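Local coordinates for Alpha/beta hydrolase family protein (Bacillus anthracis, PDB 3OOS) that is of unconfirmed function but probably hydrolyses ester or related bonds, as many alpha/beta hydrolase fold enzymes do, at residues A[154-159]-A[199-204]. Residues are numbered along the deposited sequence; the frame is centred on the assembly and turned at random. Where two conformers were deposited one is given.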
loop_
_atom_site.group_PDB
_atom_site.type_symbol
_atom_site.label_atom_id
_atom_site.label_comp_id
_atom_site.label_asym_id
_atom_site.label_seq_id
_atom_site.Cartn_x
_atom_site.Cartn_y
_atom_site.Cartn_z
ATOM N N ALA A 154 15.580 -12.677 7.395
ATOM C CA ALA A 154 15.485 -12.787 8.845
ATOM C C ALA A 154 14.140 -12.288 9.380
ATOM O O ALA A 154 13.575 -12.880 10.300
ATOM C CB ALA A 154 16.641 -12.063 9.513
ATOM N N LEU A 155 13.623 -11.208 8.800
ATOM C CA LEU A 155 12.313 -10.696 9.211
ATOM C C LEU A 155 11.170 -11.651 8.845
ATOM O O LEU A 155 10.171 -11.730 9.567
ATOM C CB LEU A 155 12.063 -9.290 8.655
ATOM C CG LEU A 155 12.863 -8.145 9.290
ATOM C CD1 LEU A 155 12.633 -6.851 8.525
ATOM C CD2 LEU A 155 12.521 -7.956 10.769
ATOM N N ASN A 156 11.338 -12.391 7.747
ATOM C CA ASN A 156 10.345 -13.381 7.291
ATOM C C ASN A 156 10.433 -14.728 8.032
ATOM O O ASN A 156 9.650 -15.648 7.767
ATOM C CB ASN A 156 10.451 -13.584 5.769
ATOM C CG ASN A 156 9.236 -14.303 5.170
ATOM O OD1 ASN A 156 9.371 -15.068 4.216
ATOM N ND2 ASN A 156 8.055 -14.057 5.727
ATOM N N ASP A 157 11.386 -14.838 8.956
ATOM C CA ASP A 157 11.521 -16.025 9.795
ATOM C C ASP A 157 10.854 -15.787 11.146
ATOM O O ASP A 157 11.267 -14.904 11.902
ATOM C CB ASP A 157 13.001 -16.390 9.979
ATOM C CG ASP A 157 13.202 -17.737 10.671
ATOM O OD1 ASP A 157 12.219 -18.354 11.132
ATOM O OD2 ASP A 157 14.365 -18.180 10.760
ATOM N N ASP A 158 9.831 -16.592 11.441
ATOM C CA ASP A 158 9.086 -16.468 12.693
ATOM C C ASP A 158 9.930 -16.828 13.921
ATOM O O ASP A 158 9.568 -16.489 15.050
ATOM C CB ASP A 158 7.805 -17.311 12.642
ATOM C CG ASP A 158 6.763 -16.732 11.699
ATOM O OD1 ASP A 158 6.717 -15.492 11.552
ATOM O OD2 ASP A 158 5.988 -17.513 11.107
ATOM N N SER A 159 11.063 -17.493 13.694
ATOM C CA SER A 159 11.950 -17.909 14.780
ATOM C C SER A 159 12.970 -16.837 15.169
ATOM O O SER A 159 13.672 -16.971 16.174
ATOM C CB SER A 159 12.656 -19.218 14.414
ATOM O OG SER A 159 11.716 -20.267 14.268
ATOM N N ARG A 199 0.924 -13.814 2.795
ATOM C CA ARG A 199 0.616 -12.916 1.693
ATOM C C ARG A 199 1.888 -12.375 1.028
ATOM O O ARG A 199 1.939 -12.231 -0.196
ATOM C CB ARG A 199 -0.291 -11.781 2.174
ATOM C CG ARG A 199 -1.663 -12.242 2.689
ATOM C CD ARG A 199 -2.625 -11.059 2.825
ATOM N NE ARG A 199 -2.786 -10.406 1.528
ATOM C CZ ARG A 199 -3.759 -10.666 0.660
ATOM N NH1 ARG A 199 -4.720 -11.537 0.956
ATOM N NH2 ARG A 199 -3.771 -10.037 -0.507
ATOM N N LEU A 200 2.905 -12.087 1.836
ATOM C CA LEU A 200 4.202 -11.650 1.317
ATOM C C LEU A 200 4.847 -12.751 0.482
ATOM O O LEU A 200 5.342 -12.492 -0.621
ATOM C CB LEU A 200 5.140 -11.227 2.453
ATOM C CG LEU A 200 6.583 -10.888 2.049
ATOM C CD1 LEU A 200 6.638 -9.651 1.144
ATOM C CD2 LEU A 200 7.457 -10.695 3.282
ATOM N N ASN A 201 4.832 -13.975 1.010
ATOM C CA ASN A 201 5.355 -15.127 0.278
ATOM C C ASN A 201 4.670 -15.299 -1.065
ATOM O O ASN A 201 5.332 -15.515 -2.075
ATOM C CB ASN A 201 5.221 -16.408 1.101
ATOM C CG ASN A 201 6.212 -16.472 2.239
ATOM O OD1 ASN A 201 7.201 -15.737 2.263
ATOM N ND2 ASN A 201 5.955 -17.360 3.192
ATOM N N TYR A 202 3.346 -15.182 -1.081
ATOM C CA TYR A 202 2.607 -15.309 -2.326
ATOM C C TYR A 202 3.011 -14.227 -3.328
ATOM O O TYR A 202 3.209 -14.515 -4.513
ATOM C CB TYR A 202 1.092 -15.299 -2.102
ATOM C CG TYR A 202 0.343 -15.578 -3.379
ATOM C CD1 TYR A 202 0.053 -16.885 -3.769
ATOM C CD2 TYR A 202 -0.040 -14.538 -4.221
ATOM C CE1 TYR A 202 -0.622 -17.145 -4.959
ATOM C CE2 TYR A 202 -0.701 -14.786 -5.410
ATOM C CZ TYR A 202 -0.997 -16.085 -5.770
ATOM O OH TYR A 202 -1.660 -16.320 -6.950
ATOM N N PHE A 203 3.141 -12.989 -2.856
ATOM C CA PHE A 203 3.566 -11.913 -3.740
ATOM C C PHE A 203 4.941 -12.194 -4.340
ATOM O O PHE A 203 5.121 -12.098 -5.552
ATOM C CB PHE A 203 3.574 -10.550 -3.040
ATOM C CG PHE A 203 4.166 -9.459 -3.887
ATOM C CD1 PHE A 203 3.482 -8.986 -5.004
ATOM C CD2 PHE A 203 5.423 -8.934 -3.598
ATOM C CE1 PHE A 203 4.027 -7.988 -5.808
ATOM C CE2 PHE A 203 5.978 -7.938 -4.395
ATOM C CZ PHE A 203 5.277 -7.464 -5.503
ATOM N N ARG A 204 5.898 -12.551 -3.489
ATOM C CA ARG A 204 7.283 -12.718 -3.932
ATOM C C ARG A 204 7.498 -13.957 -4.797
ATOM O O ARG A 204 8.254 -13.911 -5.770
ATOM C CB ARG A 204 8.241 -12.725 -2.739
ATOM C CG ARG A 204 8.289 -11.403 -1.970
ATOM C CD ARG A 204 9.564 -11.282 -1.153
ATOM N NE ARG A 204 10.738 -11.128 -2.015
ATOM C CZ ARG A 204 11.986 -11.409 -1.653
ATOM N NH1 ARG A 204 12.249 -11.868 -0.436
ATOM N NH2 ARG A 204 12.976 -11.236 -2.519
#
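Asn-156 meets Leu-200 and Asn-201 where the loop after helix 145-155 reaches helix 197-207 at the surface; both belong to the insertion between strands 116-122 and 224-229 of an alpha/beta hydrolase sheet, a position usual for the cap region of this fold. The backbones stay well apart, with Asn-156 CA and Leu-200 CA 8.7 Å from each other, and the two segments bury just 104 Å² in sum, so side-chain ends make the contact. The bond from CA to CB of Asn-156 points toward helix 197-207, and CG stands anti to the backbone N (chi1 -165°), which carries the amide across. Asn-156 CG lies 3.8 Å from the atom modelled as Asn-201 OD1, an assignment in doubt. Beyond CG the amide forks: the atom modelled as OD1 faces Asn-201, and the other, modelled as ND2, lies 4.2 Å from Leu-200 CD2, a loose van der Waals contact whichever element it is. The two amide planes are 73° apart, which excludes a flat stack and does not depend on any flip. Near Leu-200 lies a tetraethylene glycol, probably from crystallisation. On the loop beyond Asn-156, an Asx turn is supported by Ser-159 N donating to Asp-157 OD1 (2.9 Å, 165°). Two modelled oxygens, Asn-156 OD1 and Asn-201 OD1, only 3.0 Å apart imply that one amide is probably turned over; a hydrogen bond is then possible but not established.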